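Local coordinates for protein scytovirin (Scytonema varium, PDB 2QSK) that binds sugars as a lectin and has strong anti-HIV activity against T-tropic HIV-1 strains, inhibiting viral fusion and infection, at residues 1-7 / 91-95; 25-30 / 38-43; 50-56 / 71-77. All coordinates share one frame. Where two conformers were deposited one is given. Residue numbers count along the deposited sequence, not the author numbering.

Contact 1 of 3, residues 1-7 / 91-95; sequences GSGPTYC and GHAAA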
ATOM      1  N   GLY A   1      -1.545 -10.395   0.683  1.00  8.35           N
ATOM      2  CA  GLY A   1      -2.604 -10.559  -0.327  1.00  9.38           C
ATOM      3  C   GLY A   1      -2.111 -11.339  -1.530  1.00  8.62           C
ATOM      4  O   GLY A   1      -1.239 -12.213  -1.396  1.00  9.84           O
ATOM      5  N   SER A   2      -2.664 -11.033  -2.693  1.00  9.54           N
ATOM      6  CA  SER A   2      -2.463 -11.871  -3.862  1.00  9.68           C
ATOM      7  C   SER A   2      -1.089 -11.754  -4.491  1.00  9.51           C
ATOM      8  O   SER A   2      -0.659 -12.683  -5.185  1.00 11.57           O
ATOM      9  CB  SER A   2      -3.533 -11.582  -4.912  1.00 11.70           C
ATOM     10  OG  SER A   2      -3.468 -10.227  -5.325  1.00 13.66           O
ATOM     11  N   GLY A   3      -0.421 -10.609  -4.338  1.00  8.77           N
ATOM     12  CA  GLY A   3       0.795 -10.361  -5.067  1.00  8.80           C
ATOM     13  C   GLY A   3       1.285  -8.957  -4.799  1.00  7.78           C
ATOM     14  O   GLY A   3       0.682  -8.211  -4.000  1.00  7.79           O
ATOM     15  N   PRO A   4       2.393  -8.566  -5.434  1.00  8.40           N
ATOM     16  CA  PRO A   4       3.079  -7.316  -5.066  1.00  8.45           C
ATOM     17  C   PRO A   4       2.304  -6.035  -5.336  1.00  8.36           C
ATOM     18  O   PRO A   4       2.670  -4.992  -4.780  1.00  8.82           O
ATOM     19  CB  PRO A   4       4.359  -7.371  -5.898  1.00  9.53           C
ATOM     20  CG  PRO A   4       4.026  -8.275  -7.053  1.00 12.10           C
ATOM     21  CD  PRO A   4       3.117  -9.321  -6.472  1.00 10.18           C
ATOM     22  N   THR A   5       1.270  -6.077  -6.175  1.00  7.70           N
ATOM     23  CA  THR A   5       0.453  -4.886  -6.416  1.00  8.73           C
ATOM     24  C   THR A   5      -0.663  -4.713  -5.391  1.00  8.48           C
ATOM     25  O   THR A   5      -1.401  -3.725  -5.466  1.00  9.95           O
ATOM     26  CB  THR A   5      -0.178  -4.857  -7.832  1.00  9.75           C
ATOM     27  OG1 THR A   5      -1.235  -5.811  -7.920  1.00 11.55           O
ATOM     28  CG2 THR A   5       0.866  -5.076  -8.927  1.00 11.16           C
ATOM     29  N   TYR A   6      -0.802  -5.645  -4.444  1.00  7.93           N
ATOM     30  CA  TYR A   6      -1.733  -5.481  -3.331  1.00  7.94           C
ATOM     31  C   TYR A   6      -1.030  -4.686  -2.228  1.00  7.78           C
ATOM     32  O   TYR A   6       0.062  -5.060  -1.799  1.00  8.33           O
ATOM     33  CB  TYR A   6      -2.162  -6.838  -2.785  1.00  8.54           C
ATOM     34  CG  TYR A   6      -3.165  -6.700  -1.656  1.00  8.15           C
ATOM     35  CD1 TYR A   6      -4.457  -6.243  -1.906  1.00  9.88           C
ATOM     36  CD2 TYR A   6      -2.809  -6.992  -0.340  1.00  8.02           C
ATOM     37  CE1 TYR A   6      -5.368  -6.081  -0.889  1.00 10.63           C
ATOM     38  CE2 TYR A   6      -3.733  -6.866   0.677  1.00  7.94           C
ATOM     39  CZ  TYR A   6      -4.998  -6.396   0.409  1.00  9.67           C
ATOM     40  OH  TYR A   6      -5.948  -6.231   1.404  1.00 11.01           O
ATOM     41  N   CYS A   7      -1.648  -3.585  -1.775  1.00  8.76           N
ATOM     42  CA  CYS A   7      -1.033  -2.723  -0.766  1.00  8.67           C
ATOM     43  C   CYS A   7      -1.860  -2.713   0.504  1.00  8.95           C
ATOM     44  O   CYS A   7      -3.058  -2.427   0.469  1.00 11.62           O
ATOM     45  CB  CYS A   7      -0.850  -1.302  -1.267  1.00 12.14           C
ATOM     46  SG  CYS A   7       0.459  -1.073  -2.481  1.00 14.82           S
ATOM     47  N   GLY A  91      -3.849   1.498  -9.460  1.00 10.33           N
ATOM     48  CA  GLY A  91      -3.501   0.259 -10.149  1.00 10.93           C
ATOM     49  C   GLY A  91      -3.273  -0.932  -9.231  1.00 10.71           C
ATOM     50  O   GLY A  91      -2.739  -1.942  -9.680  1.00 12.61           O
ATOM     51  N   HIS A  92      -3.672  -0.846  -7.963  1.00  9.94           N
ATOM     52  CA  HIS A  92      -3.463  -1.938  -7.023  1.00  9.79           C
ATOM     53  C   HIS A  92      -4.493  -3.037  -7.208  1.00 10.46           C
ATOM     54  O   HIS A  92      -5.621  -2.807  -7.634  1.00 13.25           O
ATOM     55  CB  HIS A  92      -3.538  -1.448  -5.587  1.00  9.83           C
ATOM     56  CG  HIS A  92      -2.472  -0.459  -5.235  1.00  9.32           C
ATOM     57  ND1 HIS A  92      -1.169  -0.580  -5.676  1.00 10.59           N
ATOM     58  CD2 HIS A  92      -2.503   0.650  -4.466  1.00  9.83           C
ATOM     59  CE1 HIS A  92      -0.451   0.416  -5.198  1.00 10.57           C
ATOM     60  NE2 HIS A  92      -1.235   1.173  -4.457  1.00 10.54           N
ATOM     61  N   ALA A  93      -4.102  -4.253  -6.877  1.00 10.61           N
ATOM     62  CA  ALA A  93      -5.022  -5.368  -6.813  1.00 11.53           C
ATOM     63  C   ALA A  93      -6.046  -5.139  -5.691  1.00 11.76           C
ATOM     64  O   ALA A  93      -5.725  -4.584  -4.643  1.00 13.62           O
ATOM     65  CB  ALA A  93      -4.244  -6.647  -6.546  1.00 12.49           C
ATOM     66  N   ALA A  94      -7.273  -5.606  -5.901  1.00 13.58           N
ATOM     67  CA  ALA A  94      -8.342  -5.479  -4.893  1.00 15.85           C
ATOM     68  C   ALA A  94      -8.174  -6.415  -3.696  1.00 15.72           C
ATOM     69  O   ALA A  94      -8.705  -6.165  -2.610  1.00 17.70           O
ATOM     70  CB  ALA A  94      -9.712  -5.695  -5.531  1.00 18.36           C
ATOM     71  N   ALA A  95      -7.449  -7.500  -3.910  1.00 14.51           N
ATOM     72  CA  ALA A  95      -7.148  -8.486  -2.882  1.00 15.27           C
ATOM     73  C   ALA A  95      -5.798  -9.107  -3.206  1.00 14.09           C
ATOM     74  O   ALA A  95      -5.349  -8.912  -4.356  1.00 16.79           O
ATOM     75  CB  ALA A  95      -8.220  -9.561  -2.850  1.00 17.85           C
ATOM     76  OXT ALA A  95      -5.193  -9.768  -2.340  1.00 14.15           O
TER
HETATM   77  O   HOH W   1      -2.794  -4.959  -9.997  1.00 28.21           O
HETATM   78  O   HOH W   2      -4.331  -2.814  -2.576  1.00 18.76           O
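The two ends of the chain meet in a surface contact between irregular loops, the C-terminal tail of the second sequence repeat lying against the start of the first. Ser2 holds the terminal carboxylate with two donors: its N reaches Ala95 OXT at 2.8 Å and its OG reaches Ala95 O at a very short 2.5 Å, suiting a compact hydroxyl residue. Further on, Ala93 N donates to Thr5 O (3.1 Å), whose residue sits in the type I turn Gly3-Tyr6. The small alanines let the tail come close to Tyr6, with Ala95 OXT over one ring face and Ala93 O 3.4 Å from CD1 at the edge, while Tyr6 OH bonds Lys24 O. Cys7 SG, disulfide-bonded to Cys55, lies over the face of the His92 ring, 3.5 Å from its centroid; the two ring nitrogens bond Pro52 O and Asp75 OD1. A water links Cys7 N to Ala93 O. The contact joins the loop that precedes strand 31-32 to the tail that follows strand 86-87.

Contact 2 of 3, residues 25-30 / 38-43; sequences QCDGAR and CQGTSR. With GOL (glycerol), chain E.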
ATOM      1  N   GLN A  25      -5.076  -9.152   5.081  1.00  7.73           N
ATOM      2  CA  GLN A  25      -4.484  -8.294   6.109  1.00  7.63           C
ATOM      3  C   GLN A  25      -2.956  -8.277   6.027  1.00  7.35           C
ATOM      4  O   GLN A  25      -2.286  -7.751   6.923  1.00  8.04           O
ATOM      5  CB  GLN A  25      -4.933  -8.766   7.496  1.00  8.45           C
ATOM      6  CG  GLN A  25      -6.426  -8.588   7.695  1.00  9.07           C
ATOM      7  CD  GLN A  25      -6.902  -9.341   8.896  1.00  9.87           C
ATOM      8  OE1 GLN A  25      -6.601 -10.526   9.047  1.00 10.58           O
ATOM      9  NE2 GLN A  25      -7.605  -8.653   9.794  1.00 12.51           N
ATOM     10  N   CYS A  26      -2.406  -8.840   4.945  1.00  7.33           N
ATOM     11  CA  CYS A  26      -0.965  -8.892   4.776  0.75  7.19           C
ATOM     12  C   CYS A  26      -0.581  -8.166   3.484  1.00  7.05           C
ATOM     13  O   CYS A  26      -1.263  -8.260   2.458  1.00  7.63           O
ATOM     14  CB  CYS A  26      -0.474 -10.341   4.777  0.75  8.37           C
ATOM     15  SG  CYS A  26      -0.895 -11.222   6.308  0.75  8.52           S
ATOM     16  N   ASP A  27       0.496  -7.399   3.559  1.00  6.95           N
ATOM     17  CA  ASP A  27       0.921  -6.559   2.432  1.00  6.77           C
ATOM     18  C   ASP A  27       1.463  -7.388   1.270  1.00  6.69           C
ATOM     19  O   ASP A  27       2.172  -8.386   1.457  1.00  7.23           O
ATOM     20  CB  ASP A  27       2.013  -5.609   2.922  1.00  7.37           C
ATOM     21  CG  ASP A  27       2.332  -4.481   1.950  1.00  8.04           C
ATOM     22  OD1 ASP A  27       1.484  -4.113   1.111  1.00  8.14           O
ATOM     23  OD2 ASP A  27       3.462  -3.944   2.060  1.00  9.87           O
ATOM     24  N   GLY A  28       1.179  -6.928   0.055  1.00  6.92           N
ATOM     25  CA  GLY A  28       1.769  -7.518  -1.129  1.00  6.84           C
ATOM     26  C   GLY A  28       1.463  -9.001  -1.226  1.00  6.90           C
ATOM     27  O   GLY A  28       0.341  -9.442  -1.054  1.00  7.77           O
ATOM     28  N   ALA A  29       2.530  -9.766  -1.494  1.00  7.25           N
ATOM     29  CA  ALA A  29       2.453 -11.225  -1.647  1.00  7.39           C
ATOM     30  C   ALA A  29       2.497 -11.967  -0.311  1.00  7.32           C
ATOM     31  O   ALA A  29       2.546 -13.208  -0.316  1.00  8.63           O
ATOM     32  CB  ALA A  29       3.603 -11.695  -2.552  1.00  8.81           C
ATOM     33  N   ARG A  30       2.483 -11.278   0.835  1.00  6.84           N
ATOM     34  CA  ARG A  30       2.490 -11.975   2.133  1.00  6.89           C
ATOM     35  C   ARG A  30       1.150 -12.652   2.384  1.00  7.11           C
ATOM     36  O   ARG A  30       0.109 -12.241   1.887  1.00  8.09           O
ATOM     37  CB  ARG A  30       2.857 -10.978   3.238  1.00  6.61           C
ATOM     38  CG  ARG A  30       4.320 -10.611   3.178  1.00  7.64           C
ATOM     39  CD  ARG A  30       4.689  -9.387   3.958  1.00  7.79           C
ATOM     40  NE  ARG A  30       4.348  -9.339   5.372  1.00  7.81           N
ATOM     41  CZ  ARG A  30       5.142  -9.725   6.369  1.00  7.88           C
ATOM     42  NH1 ARG A  30       4.838  -9.332   7.589  1.00  8.66           N
ATOM     43  NH2 ARG A  30       6.236 -10.461   6.178  1.00  9.00           N
ATOM     44  N   CYS A  38       1.503 -12.324   9.626  1.00  7.45           N
ATOM     45  CA  CYS A  38       1.812 -12.271   8.205  0.75  7.34           C
ATOM     46  C   CYS A  38       3.206 -12.819   7.946  1.00  7.74           C
ATOM     47  O   CYS A  38       4.126 -12.654   8.766  1.00  9.04           O
ATOM     48  CB  CYS A  38       1.724 -10.845   7.709  0.75  8.16           C
ATOM     49  SG  CYS A  38       0.074 -10.146   7.742  0.75  8.58           S
ATOM     50  N   GLN A  39       3.374 -13.482   6.802  1.00  7.50           N
ATOM     51  CA  GLN A  39       4.657 -14.107   6.490  1.00  7.86           C
ATOM     52  C   GLN A  39       4.911 -14.002   4.982  1.00  7.68           C
ATOM     53  O   GLN A  39       4.002 -13.913   4.161  1.00  8.18           O
ATOM     54  CB  GLN A  39       4.756 -15.547   6.962  1.00  8.97           C
ATOM     55  CG  GLN A  39       3.841 -16.531   6.235  1.00  8.75           C
ATOM     56  CD  GLN A  39       3.849 -17.960   6.815  1.00  8.72           C
ATOM     57  OE1 GLN A  39       2.841 -18.653   6.777  1.00  9.39           O
ATOM     58  NE2 GLN A  39       4.974 -18.383   7.338  1.00 10.34           N
ATOM     59  N   GLY A  40       6.197 -14.031   4.654  1.00  8.44           N
ATOM     60  CA  GLY A  40       6.662 -13.926   3.274  1.00  8.85           C
ATOM     61  C   GLY A  40       7.236 -12.561   2.982  1.00  8.72           C
ATOM     62  O   GLY A  40       7.453 -11.737   3.867  1.00  9.74           O
ATOM     63  N   THR A  41       7.457 -12.312   1.694  1.00 10.78           N
ATOM     64  CA  THR A  41       8.011 -11.054   1.204  1.00 10.79           C
ATOM     65  C   THR A  41       6.911 -10.310   0.456  1.00  9.31           C
ATOM     66  O   THR A  41       6.287 -10.849  -0.449  1.00 10.57           O
ATOM     67  CB  THR A  41       9.222 -11.296   0.284  1.00 13.18           C
ATOM     68  OG1 THR A  41      10.236 -11.947   1.049  1.00 18.19           O
ATOM     69  CG2 THR A  41       9.752  -9.984  -0.287  1.00 15.03           C
ATOM     70  N   SER A  42       6.664  -9.064   0.821  1.00  8.77           N
ATOM     71  CA  SER A  42       5.588  -8.319   0.177  1.00  8.58           C
ATOM     72  C   SER A  42       5.856  -8.110  -1.313  1.00  8.08           C
ATOM     73  O   SER A  42       4.964  -8.328  -2.142  1.00  8.63           O
ATOM     74  CB  SER A  42       5.386  -6.975   0.859  1.00  9.08           C
ATOM     75  OG  SER A  42       6.577  -6.227   0.866  1.00 11.01           O
ATOM     76  N   ARG A  43       7.067  -7.668  -1.630  1.00  8.80           N
ATOM     77  CA  ARG A  43       7.448  -7.310  -3.005  1.00  9.57           C
ATOM     78  C   ARG A  43       8.944  -7.052  -2.992  1.00 10.65           C
ATOM     79  O   ARG A  43       9.518  -6.775  -1.947  1.00 11.53           O
ATOM     80  CB  ARG A  43       6.699  -6.053  -3.507  1.00  9.08           C
ATOM     81  CG  ARG A  43       6.965  -4.829  -2.658  1.00  9.21           C
ATOM     82  CD  ARG A  43       6.071  -3.657  -3.045  1.00  9.10           C
ATOM     83  NE  ARG A  43       4.658  -3.936  -2.837  1.00  8.47           N
ATOM     84  CZ  ARG A  43       4.048  -3.908  -1.649  1.00  8.28           C
ATOM     85  NH1 ARG A  43       4.709  -3.558  -0.545  1.00  8.97           N
ATOM     86  NH2 ARG A  43       2.770  -4.270  -1.554  1.00  8.36           N
TER
HETATM   87  C1  GOL E  99       5.453  -5.692   4.569  1.00 18.51           C
HETATM   88  O1  GOL E  99       5.657  -5.019   3.319  1.00 16.61           O
HETATM   89  C2  GOL E  99       5.838  -4.807   5.759  1.00 21.41           C
HETATM   90  O2  GOL E  99       5.210  -3.548   5.643  1.00 23.74           O
HETATM   91  C3  GOL E  99       5.437  -5.489   7.065  1.00 24.06           C
HETATM   92  O3  GOL E  99       5.618  -4.645   8.192  1.00 26.47           O
HETATM   93  O   HOH W   3       4.247 -15.046   0.895  1.00 20.49           O
HETATM   94  O   HOH W   4       5.680 -14.111  -0.074  1.00 22.95           O
HETATM   95  O   HOH W   5       5.139 -10.531  10.144  0.50  6.92           O
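A type II' turn, preceded by disulfide-bonded Cys26, packs against the chain leaving strand 38-39, in the cystine-rich first repeat of scytovirin. The turn runs from Asp27 to Arg30, with Arg30 N bonded to Asp27 O. Gly28 takes its tight second position at positive phi, where a CB would strike Ser42 O. That carbonyl instead accepts from Ala29 N (2.9 Å). Asp27 and Arg43 form a two-pronged salt bridge, NH2 to OD1 at 3.0 Å and NH1 to OD2 at 2.9 Å; Asp27 OD1 also accepts from Trp8 N, and Arg43 NH1 has a second acidic partner in Asp46. Arg30 is long enough to divide its donors: NH2 binds Gly40 O (2.9 Å), NE pairs with Glu10, and NH1 reaches Cys38 O through a water. Glycerol, probably from the crystallisation liquor, accepts through O1 from Ser42 OG (2.9 Å) and donates to Asp27 OD2 (2.7 Å). At the other end the segments are bonded covalently, Cys26 SG to Cys38 SG at 2.0 Å with a chi3 of -85°.

Contact 3 of 3, residues 50-56 / 71-77; sequences KGPTYCW and SKQCDGA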
ATOM      1  N   LYS A  50       7.550   3.803  -8.756  1.00 13.67           N
ATOM      2  CA  LYS A  50       6.225   4.308  -9.089  1.00 12.17           C
ATOM      3  C   LYS A  50       5.544   3.361 -10.065  1.00 12.20           C
ATOM      4  O   LYS A  50       6.176   2.896 -11.030  1.00 14.88           O
ATOM      5  CB  LYS A  50       6.281   5.727  -9.660  1.00 13.17           C
ATOM      6  CG  LYS A  50       6.464   6.792  -8.610  1.00 13.82           C
ATOM      7  CD  LYS A  50       5.248   6.988  -7.710  1.00 12.95           C
ATOM      8  CE  LYS A  50       4.016   7.494  -8.439  1.00 10.69           C
ATOM      9  NZ  LYS A  50       2.853   7.561  -7.525  1.00  9.49           N
ATOM     10  N   GLY A  51       4.263   3.114  -9.826  1.00 11.22           N
ATOM     11  CA  GLY A  51       3.502   2.131 -10.561  1.00 11.00           C
ATOM     12  C   GLY A  51       2.691   1.296  -9.582  1.00  9.53           C
ATOM     13  O   GLY A  51       2.572   1.651  -8.399  1.00  9.11           O
ATOM     14  N   PRO A  52       2.082   0.216 -10.080  1.00 10.15           N
ATOM     15  CA  PRO A  52       1.156  -0.558  -9.273  1.00  9.77           C
ATOM     16  C   PRO A  52       1.704  -1.224  -8.012  1.00  8.91           C
ATOM     17  O   PRO A  52       0.893  -1.661  -7.189  1.00  9.72           O
ATOM     18  CB  PRO A  52       0.601  -1.585 -10.265  1.00 12.26           C
ATOM     19  CG  PRO A  52       0.817  -0.969 -11.628  1.00 16.05           C
ATOM     20  CD  PRO A  52       2.115  -0.249 -11.480  1.00 12.22           C
ATOM     21  N   THR A  53       3.030  -1.311  -7.850  1.00  8.50           N
ATOM     22  CA  THR A  53       3.589  -1.852  -6.610  1.00  8.87           C
ATOM     23  C   THR A  53       4.019  -0.786  -5.622  1.00  8.98           C
ATOM     24  O   THR A  53       4.518  -1.148  -4.554  1.00 10.75           O
ATOM     25  CB  THR A  53       4.751  -2.852  -6.848  1.00  9.47           C
ATOM     26  OG1 THR A  53       5.938  -2.152  -7.222  1.00 11.94           O
ATOM     27  CG2 THR A  53       4.383  -3.902  -7.881  1.00 10.72           C
ATOM     28  N   TYR A  54       3.800   0.505  -5.935  1.00  8.47           N
ATOM     29  CA  TYR A  54       4.154   1.590  -5.053  1.00  8.49           C
ATOM     30  C   TYR A  54       3.008   1.824  -4.061  1.00  8.49           C
ATOM     31  O   TYR A  54       1.886   2.114  -4.470  1.00  8.82           O
ATOM     32  CB  TYR A  54       4.394   2.862  -5.851  1.00  9.76           C
ATOM     33  CG  TYR A  54       4.899   4.015  -5.022  1.00  9.58           C
ATOM     34  CD1 TYR A  54       6.198   4.030  -4.556  1.00 13.45           C
ATOM     35  CD2 TYR A  54       4.078   5.114  -4.706  1.00  9.46           C
ATOM     36  CE1 TYR A  54       6.687   5.093  -3.809  1.00 14.63           C
ATOM     37  CE2 TYR A  54       4.556   6.184  -3.972  1.00  9.99           C
ATOM     38  CZ  TYR A  54       5.864   6.160  -3.511  1.00 12.53           C
ATOM     39  OH  TYR A  54       6.375   7.183  -2.758  1.00 15.22           O
ATOM     40  N   CYS A  55       3.296   1.678  -2.766  1.00  9.01           N
ATOM     41  CA  CYS A  55       2.274   1.825  -1.716  1.00  9.32           C
ATOM     42  C   CYS A  55       2.474   3.140  -0.971  1.00 10.19           C
ATOM     43  O   CYS A  55       3.541   3.390  -0.417  1.00 12.68           O
ATOM     44  CB  CYS A  55       2.335   0.688  -0.727  1.00 11.38           C
ATOM     45  SG  CYS A  55       2.196  -0.966  -1.409  1.00 13.46           S
ATOM     46  N   TRP A  56       1.435   3.972  -0.947  1.00  9.55           N
ATOM     47  CA  TRP A  56       1.518   5.255  -0.245  1.00 10.05           C
ATOM     48  C   TRP A  56       0.142   5.628   0.290  1.00 10.06           C
ATOM     49  O   TRP A  56      -0.834   5.586  -0.453  1.00 12.93           O
ATOM     50  CB  TRP A  56       2.022   6.347  -1.190  1.00 11.04           C
ATOM     51  CG  TRP A  56       2.263   7.627  -0.493  1.00 11.22           C
ATOM     52  CD1 TRP A  56       1.392   8.661  -0.371  1.00 11.41           C
ATOM     53  CD2 TRP A  56       3.444   8.015   0.198  1.00 13.10           C
ATOM     54  NE1 TRP A  56       1.952   9.680   0.346  1.00 12.91           N
ATOM     55  CE2 TRP A  56       3.214   9.311   0.709  1.00 13.37           C
ATOM     56  CE3 TRP A  56       4.678   7.401   0.435  1.00 16.20           C
ATOM     57  CZ2 TRP A  56       4.165  10.003   1.444  1.00 16.50           C
ATOM     58  CZ3 TRP A  56       5.624   8.099   1.159  1.00 17.53           C
ATOM     59  CH2 TRP A  56       5.363   9.384   1.652  1.00 17.32           C
ATOM     60  N   SER A  71       4.772  13.424  -7.279  1.00 11.99           N
ATOM     61  CA  SER A  71       4.042  12.191  -7.520  1.00 11.97           C
ATOM     62  C   SER A  71       4.411  11.049  -6.553  1.00 11.58           C
ATOM     63  O   SER A  71       3.669  10.067  -6.454  1.00 11.74           O
ATOM     64  CB  SER A  71       4.178  11.776  -8.989  1.00 11.92           C
ATOM     65  OG  SER A  71       3.561  12.748  -9.844  1.00 13.01           O
ATOM     66  N   LYS A  72       5.513  11.178  -5.820  1.00 12.26           N
ATOM     67  CA  LYS A  72       5.840  10.194  -4.794  1.00 12.67           C
ATOM     68  C   LYS A  72       4.974  10.320  -3.539  1.00 11.74           C
ATOM     69  O   LYS A  72       4.999   9.454  -2.673  1.00 13.03           O
ATOM     70  CB  LYS A  72       7.337  10.176  -4.489  1.00 16.59           C
ATOM     71  CG  LYS A  72       8.092   9.488  -5.639  1.00 20.47           C
ATOM     72  CD  LYS A  72       9.545   9.190  -5.359  1.00 22.54           C
ATOM     73  CE  LYS A  72      10.186   8.492  -6.574  1.00 25.90           C
ATOM     74  NZ  LYS A  72      11.665   8.625  -6.628  1.00 28.57           N
ATOM     75  N   GLN A  73       4.137  11.355  -3.478  1.00 10.64           N
ATOM     76  CA  GLN A  73       3.114  11.498  -2.437  1.00 10.30           C
ATOM     77  C   GLN A  73       1.753  10.935  -2.893  1.00  9.59           C
ATOM     78  O   GLN A  73       0.744  11.138  -2.221  1.00 10.27           O
ATOM     79  CB  GLN A  73       2.960  12.975  -2.049  1.00 10.56           C
ATOM     80  CG  GLN A  73       4.202  13.565  -1.443  1.00 12.25           C
ATOM     81  CD  GLN A  73       4.103  15.058  -1.344  1.00 12.61           C
ATOM     82  OE1 GLN A  73       3.677  15.727  -2.296  1.00 14.42           O
ATOM     83  NE2 GLN A  73       4.529  15.608  -0.215  1.00 16.33           N
ATOM     84  N   CYS A  74       1.755  10.205  -4.008  1.00  9.04           N
ATOM     85  CA  CYS A  74       0.524   9.630  -4.545  0.80  9.07           C
ATOM     86  C   CYS A  74       0.666   8.115  -4.645  1.00  8.38           C
ATOM     87  O   CYS A  74       1.754   7.585  -4.958  1.00  8.91           O
ATOM     88  CB  CYS A  74       0.199  10.238  -5.905  0.80 10.07           C
ATOM     89  SG  CYS A  74      -0.021  12.034  -5.820  0.80 10.84           S
ATOM     90  N   ASP A  75      -0.414   7.431  -4.335  1.00  8.05           N
ATOM     91  CA  ASP A  75      -0.414   5.971  -4.270  1.00  7.79           C
ATOM     92  C   ASP A  75      -0.277   5.341  -5.654  1.00  7.43           C
ATOM     93  O   ASP A  75      -0.870   5.814  -6.638  1.00  8.02           O
ATOM     94  CB  ASP A  75      -1.721   5.529  -3.615  1.00  8.15           C
ATOM     95  CG  ASP A  75      -1.740   4.088  -3.173  1.00  8.89           C
ATOM     96  OD1 ASP A  75      -0.673   3.459  -3.012  1.00  9.21           O
ATOM     97  OD2 ASP A  75      -2.884   3.588  -2.972  1.00 11.76           O
ATOM     98  N   GLY A  76       0.469   4.235  -5.728  1.00  7.60           N
ATOM     99  CA  GLY A  76       0.540   3.448  -6.946  1.00  7.60           C
ATOM    100  C   GLY A  76       1.026   4.248  -8.136  1.00  7.75           C
ATOM    101  O   GLY A  76       2.032   4.948  -8.071  1.00  8.61           O
ATOM    102  N   ALA A  77       0.267   4.128  -9.230  1.00  8.12           N
ATOM    103  CA  ALA A  77       0.548   4.824 -10.476  1.00  8.65           C
ATOM    104  C   ALA A  77       0.009   6.259 -10.476  1.00  9.05           C
ATOM    105  O   ALA A  77       0.233   6.983 -11.465  1.00 12.05           O
ATOM    106  CB  ALA A  77      -0.013   4.042 -11.660  1.00 10.06           C
TER
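Both segments are largely irregular, and their backbones pass close together, with the CA atoms of Gly51 and Ala77 4.0 Å apart and those of Tyr54 and Gly76 4.5 Å apart. A type I turn from Gly51 to Tyr54 is closed by Tyr54 N to Gly51 O (3.0 Å), and Tyr54 O accepts from Gly76 N at 2.8 Å; a weak bond of 3.4 Å joins Gly51 N to Gly76 O. Gly76 has positive phi, and its CA lies 3.1 Å from Gly51 O in a CA-H...O contact.

The curved chain of 71-77 turns several carbonyls inward, and the ammonium group of Lys50 fills the space between them: four carbonyls surround NZ and share its hydrogens, Ser71 O, Cys74 O and Gly76 O each at 2.8 Å, and Arg78 O. In this second scytovirin repeat, which has little regular secondary structure, such backbone bonds and the Cys74-Cys86 disulfide hold the loops together, while Cys7-Cys55 ties it to the first repeat. Tyr54 is long enough to reach across and donate from OH to Lys72 O (2.7 Å), its ring edge facing Cys74 O. Asp75 OD1 accepts from Trp56 N (3.0 Å) and also bonds His92 NE2. The flat indole of Trp56 lies against the backbone in a CH-pi contact, Gln73 CA sitting over the ring face 3.9 Å from the centroid of the five-membered ring, while NE1 bonds Asn61 OD1.

In the fold
Contacts 2 and 3 belong to successive repeats, on opposite sides of the chain's centre with their own centres about 17 Å apart; contact 1 touches both, its centre about 10 Å from that of contact 2 and about 12 Å from that of contact 3. Cys7 and Cys55 tie contacts 1 and 3 together by a disulfide (SG to SG 2.0 Å), aided by His92 NE2 to Asp75 OD1 at 2.8 Å. Arg43 NE of contact 2 reaches Pro4 O of contact 1 (3.0 Å). The repeats echo each other: the N-terminal amino group of Gly1 meets the backbone of Asn23, Cys26, Gly28 and Arg30, as the ammonium of Lys50 meets their four counterparts.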